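Local coordinates for protein phosphoacetylglucosamine mutase (Aspergillus lentulus, PDB 5O9X) that catalyses the interconversion of N-acetylglucosamine 6-phosphate and N-acetylglucosamine 1-phosphate, a step on the route to UDP-N-acetylglucosamine, at residues G385-S390 with D419-A424; S458-V463 with R514-A519. The protein carries 1 engineered substitution. One frame throughout, in Å; residues are numbered along the deposited sequence.

Contact 1 (385-390 with 419-424) lies within domain III and contact 2 (458-463 with 514-519) within the C-terminal domain, so they share no helix or strand. The two contacts lie on opposite sides of the chain's centre, with nearest atoms about 15 Å apart. Contact 1 is buried. There a strand edge meets the irregular chain after a helix, and side chains do the bonding. Contact 2 is partly buried. It is a regular antiparallel strand pair bonded through its backbone, with charged residues at its margins. Contact 2 touches the bound sugar bisphosphate through Arg514. Contact 1 does not; the Thr386 side chain is about 11 Å from it, although strand 385-389 begins just after His384, a ligand partner.

Contact 1 (G385-S390 with D419-A424)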
loop_
_atom_site.group_PDB
_atom_site.type_symbol
_atom_site.label_atom_id
_atom_site.label_comp_id
_atom_site.label_asym_id
_atom_site.label_seq_id
_atom_site.Cartn_x
_atom_site.Cartn_y
_atom_site.Cartn_z
ATOM N N GLY A 385 -3.380 0.707 3.533
ATOM C CA GLY A 385 -3.136 1.117 4.883
ATOM C C GLY A 385 -3.280 -0.037 5.877
ATOM O O GLY A 385 -3.460 -1.196 5.497
ATOM N N THR A 386 -3.070 0.310 7.144
ATOM C CA THR A 386 -2.988 -0.674 8.190
ATOM C C THR A 386 -3.109 0.024 9.549
ATOM O O THR A 386 -3.471 1.215 9.643
ATOM C CB THR A 386 -1.750 -1.635 8.054
ATOM O OG1 THR A 386 -2.015 -2.764 8.884
ATOM C CG2 THR A 386 -0.481 -0.999 8.462
ATOM N N ILE A 387 -2.811 -0.720 10.602
ATOM C CA ILE A 387 -2.838 -0.148 11.950
ATOM C C ILE A 387 -1.604 -0.683 12.600
ATOM O O ILE A 387 -1.328 -1.880 12.553
ATOM C CB ILE A 387 -4.073 -0.553 12.769
ATOM C CG1 ILE A 387 -5.337 -0.046 12.097
ATOM C CG2 ILE A 387 -4.037 0.199 14.126
ATOM C CD1 ILE A 387 -6.382 -1.084 11.926
ATOM N N THR A 388 -0.848 0.218 13.176
ATOM C CA THR A 388 0.391 -0.184 13.849
ATOM C C THR A 388 0.179 -0.046 15.391
ATOM O O THR A 388 -0.496 0.850 15.858
ATOM C CB THR A 388 1.571 0.612 13.268
ATOM O OG1 THR A 388 2.740 0.170 13.908
ATOM C CG2 THR A 388 1.425 2.040 13.564
ATOM N N PHE A 389 0.691 -1.006 16.145
ATOM C CA PHE A 389 0.595 -0.994 17.632
ATOM C C PHE A 389 2.010 -0.887 18.142
ATOM O O PHE A 389 2.860 -1.689 17.758
ATOM C CB PHE A 389 -0.025 -2.290 18.120
ATOM C CG PHE A 389 -1.467 -2.443 17.719
ATOM C CD1 PHE A 389 -2.492 -1.962 18.561
ATOM C CD2 PHE A 389 -1.793 -3.036 16.490
ATOM C CE1 PHE A 389 -3.833 -2.098 18.200
ATOM C CE2 PHE A 389 -3.132 -3.146 16.095
ATOM C CZ PHE A 389 -4.141 -2.692 16.964
ATOM N N SER A 390 2.252 0.128 18.930
ATOM C CA SER A 390 3.605 0.318 19.546
ATOM C C SER A 390 4.005 -0.816 20.504
ATOM O O SER A 390 3.148 -1.614 20.950
ATOM C CB SER A 390 3.661 1.601 20.335
ATOM O OG SER A 390 2.930 1.534 21.573
ATOM N N ASP A 419 -3.035 -9.674 16.017
ATOM C CA ASP A 419 -2.458 -10.748 15.150
ATOM C C ASP A 419 -3.031 -10.790 13.737
ATOM O O ASP A 419 -2.446 -11.384 12.817
ATOM C CB ASP A 419 -2.665 -12.131 15.772
ATOM C CG ASP A 419 -1.773 -12.334 16.956
ATOM O OD1 ASP A 419 -0.577 -11.922 16.918
ATOM O OD2 ASP A 419 -2.311 -12.823 17.935
ATOM N N LEU A 420 -4.216 -10.217 13.582
ATOM C CA LEU A 420 -4.876 -10.195 12.275
ATOM C C LEU A 420 -4.212 -9.076 11.407
ATOM O O LEU A 420 -3.983 -9.286 10.210
ATOM C CB LEU A 420 -6.375 -9.966 12.410
ATOM C CG LEU A 420 -7.222 -9.863 11.108
ATOM C CD1 LEU A 420 -7.358 -11.244 10.428
ATOM C CD2 LEU A 420 -8.645 -9.333 11.296
ATOM N N ILE A 421 -3.896 -7.938 12.041
ATOM C CA ILE A 421 -3.549 -6.737 11.274
ATOM C C ILE A 421 -2.123 -6.788 10.844
ATOM O O ILE A 421 -1.233 -6.852 11.696
ATOM C CB ILE A 421 -4.090 -5.404 11.896
ATOM C CG1 ILE A 421 -5.559 -5.388 11.615
ATOM C CG2 ILE A 421 -3.562 -4.167 11.194
ATOM C CD1 ILE A 421 -5.845 -5.836 10.161
ATOM N N ASN A 422 -1.926 -6.794 9.509
ATOM C CA ASN A 422 -0.614 -6.923 8.954
ATOM C C ASN A 422 0.171 -5.666 9.330
ATOM O O ASN A 422 -0.140 -4.547 8.932
ATOM C CB ASN A 422 -0.670 -7.191 7.448
ATOM C CG ASN A 422 0.637 -7.773 6.887
ATOM O OD1 ASN A 422 1.746 -7.304 7.249
ATOM N ND2 ASN A 422 0.514 -8.801 5.976
ATOM N N GLN A 423 1.168 -5.874 10.162
ATOM C CA GLN A 423 1.927 -4.792 10.721
ATOM C C GLN A 423 2.935 -4.266 9.663
ATOM O O GLN A 423 3.419 -5.057 8.819
ATOM C CB GLN A 423 2.580 -5.318 12.006
ATOM C CG GLN A 423 1.555 -5.893 12.995
ATOM C CD GLN A 423 0.597 -4.804 13.506
ATOM O OE1 GLN A 423 1.018 -3.857 14.206
ATOM N NE2 GLN A 423 -0.688 -4.917 13.142
ATOM N N ALA A 424 3.167 -2.934 9.705
ATOM C CA ALA A 424 4.049 -2.086 8.805
ATOM C C ALA A 424 3.448 -1.556 7.469
ATOM O O ALA A 424 2.819 -0.469 7.412
ATOM C CB ALA A 424 5.459 -2.672 8.615
HETATM O O HOH W 1 -3.004 -4.727 7.125
#
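The chain from Ile421 to Ala424 runs across strand 385-389 at nearly a right angle (89°), passing Thr386 to Phe389. Thr386 carries its hydroxyl anti to the backbone N (chi1 -163°), and OG1 donates to Asn422 O at 2.6 Å, tilted 30° from the carbonyl plane. A water donates a second bond to OG1 at 2.8 Å and accepts a weak one from Asn422 N. The methyl CG2 of Thr386 lies 3.5 Å from Ala424 O. Strand 385-389 is an outer strand of the mixed sheet of domain III, paired antiparallel with strand 375-379. The crossing chain, which follows helix 405-420, thus meets the sheet's edge. Ile421 CG2 packs 4.0 Å from Ile387 CB, and Leu434 of helix 428-442 touches both isoleucines. Gln423 bends at chi2 and turns its amide to the strand. Its NE2 points mainly at Ile421 O of its own segment, in a bond modelled very short, and only weakly at Ile387 O (3.2 Å). Its OE1 accepts a long, weak bond from Phe389 N at 3.5 Å. The same oxygen lies in the plane of the Phe389 ring, at its edge, 3.7 Å from CD2. Ile387 N is buried here without a polar partner.

Contact 2 (S458-V463 with R514-A519); sequences SRLVRV and RVYAEA. With G16 (1,6-di-O-phosphono-alpha-D-glucopyranose), chain B.
Leu460 brings its methyl CD2 to the edge of the Tyr516 ring, in the ring plane, 3.8 Å from CD1. The carboxylate of Glu518 also lies at the edge, where Tyr516 OH donates to Glu518 OE1 at 2.6 Å. That oxygen is met on its anti side, 24° out of the carboxylate plane; its companion OE2 pairs with Arg501. Ser458 CB comes from the other strand to 3.5 Å from Tyr516 OH. The second flat group, the Arg514 guanidinium, meets the ligand's 6-phosphate edge-on. Arg514 NE donates to O1P of the ligand at 2.8 Å, and NH2 to O2P at 2.9 Å. The chain is extended from CG to NE, which carries this paired grip out from the strand. Arg514 NH2 also bridges to Glu510, and Ser507 and Thr509 bond the ligand too, so the site fits the phosphate-binding loop of the phosphohexomutase C-terminal domain.

The strands are antiparallel (168°). Arg459 with Ala517 and Val461 with Val515 are hydrogen-bonded pairs, two bonds each; the shortest is Val461 N to Val515 O, 2.8 Å. On their face Val515 CG2 also packs 3.9 Å from Val463 CG2. Helix 522-539 covers this face through Val532 and Ala529. Strand 513-518 is the middle of three, between 458-463 and 501-506.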
loop_
_atom_site.group_PDB
_atom_site.type_symbol
_atom_site.label_atom_id
_atom_site.label_comp_id
_atom_site.label_asym_id
_atom_site.label_seq_id
_atom_site.Cartn_x
_atom_site.Cartn_y
_atom_site.Cartn_z
ATOM N N SER A 458 -16.145 15.045 -4.492
ATOM C CA SER A 458 -14.733 15.253 -4.859
ATOM C C SER A 458 -14.437 14.718 -6.241
ATOM O O SER A 458 -15.266 13.997 -6.870
ATOM C CB SER A 458 -13.829 14.569 -3.823
ATOM O OG SER A 458 -13.942 13.153 -3.927
ATOM N N ARG A 459 -13.230 15.012 -6.712
ATOM C CA ARG A 459 -12.894 14.670 -8.095
ATOM C C ARG A 459 -11.400 14.575 -8.213
ATOM O O ARG A 459 -10.706 15.427 -7.667
ATOM C CB ARG A 459 -13.457 15.801 -9.041
ATOM C CG ARG A 459 -13.004 15.709 -10.487
ATOM C CD ARG A 459 -13.624 14.602 -11.277
ATOM N NE ARG A 459 -15.118 14.601 -11.129
ATOM C CZ ARG A 459 -15.955 13.966 -11.947
ATOM N NH1 ARG A 459 -15.465 13.327 -13.006
ATOM N NH2 ARG A 459 -17.272 13.955 -11.724
ATOM N N LEU A 460 -10.917 13.536 -8.913
ATOM C CA LEU A 460 -9.484 13.442 -9.306
ATOM C C LEU A 460 -9.354 13.673 -10.789
ATOM O O LEU A 460 -10.201 13.173 -11.568
ATOM C CB LEU A 460 -8.911 12.033 -8.991
ATOM C CG LEU A 460 -8.629 11.781 -7.474
ATOM C CD1 LEU A 460 -8.532 10.288 -7.131
ATOM C CD2 LEU A 460 -7.387 12.547 -6.922
ATOM N N VAL A 461 -8.329 14.417 -11.221
ATOM C CA VAL A 461 -8.033 14.553 -12.677
ATOM C C VAL A 461 -6.567 14.268 -12.889
ATOM O O VAL A 461 -5.713 14.890 -12.198
ATOM C CB VAL A 461 -8.276 16.007 -13.170
ATOM C CG1 VAL A 461 -8.061 16.124 -14.731
ATOM C CG2 VAL A 461 -9.669 16.448 -12.818
ATOM N N ARG A 462 -6.265 13.384 -13.852
ATOM C CA ARG A 462 -4.886 13.006 -14.112
ATOM C C ARG A 462 -4.484 13.894 -15.277
ATOM O O ARG A 462 -5.134 13.843 -16.330
ATOM C CB ARG A 462 -4.808 11.515 -14.519
ATOM C CG ARG A 462 -3.409 10.875 -14.730
ATOM C CD ARG A 462 -3.637 9.474 -15.354
ATOM N NE ARG A 462 -2.396 8.727 -15.554
ATOM C CZ ARG A 462 -1.583 8.993 -16.589
ATOM N NH1 ARG A 462 -1.936 9.925 -17.475
ATOM N NH2 ARG A 462 -0.457 8.329 -16.730
ATOM N N VAL A 463 -3.456 14.731 -15.065
ATOM C CA VAL A 463 -3.084 15.739 -16.059
ATOM C C VAL A 463 -1.734 15.351 -16.665
ATOM O O VAL A 463 -0.764 15.187 -15.944
ATOM C CB VAL A 463 -3.023 17.196 -15.481
ATOM C CG1 VAL A 463 -2.570 18.209 -16.568
ATOM C CG2 VAL A 463 -4.357 17.578 -14.801
ATOM N N ARG A 514 -1.281 15.001 -10.628
ATOM C CA ARG A 514 -2.635 14.715 -10.122
ATOM C C ARG A 514 -3.283 15.967 -9.590
ATOM O O ARG A 514 -2.648 16.699 -8.848
ATOM C CB ARG A 514 -2.557 13.695 -8.964
ATOM C CG ARG A 514 -1.915 12.369 -9.362
ATOM C CD ARG A 514 -2.238 11.254 -8.340
ATOM N NE ARG A 514 -1.468 10.001 -8.634
ATOM C CZ ARG A 514 -1.743 9.164 -9.654
ATOM N NH1 ARG A 514 -2.730 9.471 -10.543
ATOM N NH2 ARG A 514 -0.984 8.030 -9.791
ATOM N N VAL A 515 -4.571 16.138 -9.902
ATOM C CA VAL A 515 -5.353 17.225 -9.316
ATOM C C VAL A 515 -6.449 16.576 -8.492
ATOM O O VAL A 515 -7.198 15.726 -9.007
ATOM C CB VAL A 515 -5.968 18.116 -10.424
ATOM C CG1 VAL A 515 -7.003 19.113 -9.849
ATOM C CG2 VAL A 515 -4.804 18.863 -11.163
ATOM N N TYR A 516 -6.610 17.105 -7.290
ATOM C CA TYR A 516 -7.730 16.692 -6.452
ATOM C C TYR A 516 -8.536 17.949 -6.140
ATOM O O TYR A 516 -7.963 19.026 -5.890
ATOM C CB TYR A 516 -7.112 16.111 -5.150
ATOM C CG TYR A 516 -8.209 15.837 -4.098
ATOM C CD1 TYR A 516 -8.969 14.669 -4.192
ATOM C CD2 TYR A 516 -8.552 16.815 -3.103
ATOM C CE1 TYR A 516 -10.026 14.389 -3.240
ATOM C CE2 TYR A 516 -9.616 16.546 -2.159
ATOM C CZ TYR A 516 -10.337 15.339 -2.261
ATOM O OH TYR A 516 -11.417 15.054 -1.378
ATOM N N ALA A 517 -9.880 17.829 -6.115
ATOM C CA ALA A 517 -10.692 18.927 -5.649
ATOM C C ALA A 517 -11.857 18.324 -4.859
ATOM O O ALA A 517 -12.366 17.299 -5.246
ATOM C CB ALA A 517 -11.187 19.815 -6.801
ATOM N N GLU A 518 -12.264 19.006 -3.815
ATOM C CA GLU A 518 -13.512 18.736 -3.132
ATOM C C GLU A 518 -14.268 20.093 -2.943
ATOM O O GLU A 518 -13.649 21.170 -2.903
ATOM C CB GLU A 518 -13.281 18.002 -1.813
ATOM C CG GLU A 518 -12.448 18.820 -0.808
ATOM C CD GLU A 518 -12.132 18.065 0.483
ATOM O OE1 GLU A 518 -12.081 16.787 0.423
ATOM O OE2 GLU A 518 -11.853 18.752 1.522
ATOM N N ALA A 519 -15.594 20.017 -2.868
ATOM C CA ALA A 519 -16.373 21.188 -2.437
ATOM C C ALA A 519 -17.706 20.682 -1.866
ATOM O O ALA A 519 -17.937 19.466 -1.868
ATOM C CB ALA A 519 -16.589 22.130 -3.642
HETATM C C1 G16 B . 1.737 3.604 -4.651
HETATM C C2 G16 B . 2.109 3.915 -3.204
HETATM C C3 G16 B . 0.938 4.676 -2.503
HETATM C C4 G16 B . 0.501 5.940 -3.221
HETATM C C5 G16 B . 0.138 5.564 -4.652
HETATM C C6 G16 B . -0.042 6.736 -5.588
HETATM O O1 G16 B . 0.601 2.734 -4.660
HETATM O O2 G16 B . 2.496 2.739 -2.428
HETATM O O3 G16 B . 1.318 4.876 -1.200
HETATM O O4 G16 B . -0.695 6.618 -2.636
HETATM O O5 G16 B . 1.230 4.888 -5.320
HETATM O O6 G16 B . 1.257 7.484 -5.608
HETATM P P G16 B . 1.410 8.744 -6.618
HETATM O O1P G16 B . 0.210 9.695 -6.406
HETATM O O2P G16 B . 1.355 8.198 -8.064
HETATM O O3P G16 B . 2.803 9.370 -6.394
HETATM P "P'" G16 B . 0.625 1.245 -5.344
HETATM O O1X G16 B . 2.038 0.644 -5.116
HETATM O O2X G16 B . 0.480 1.453 -6.886
HETATM O O3X G16 B . -0.570 0.494 -4.867
HETATM O O HOH W 2 -13.091 12.196 -1.551
#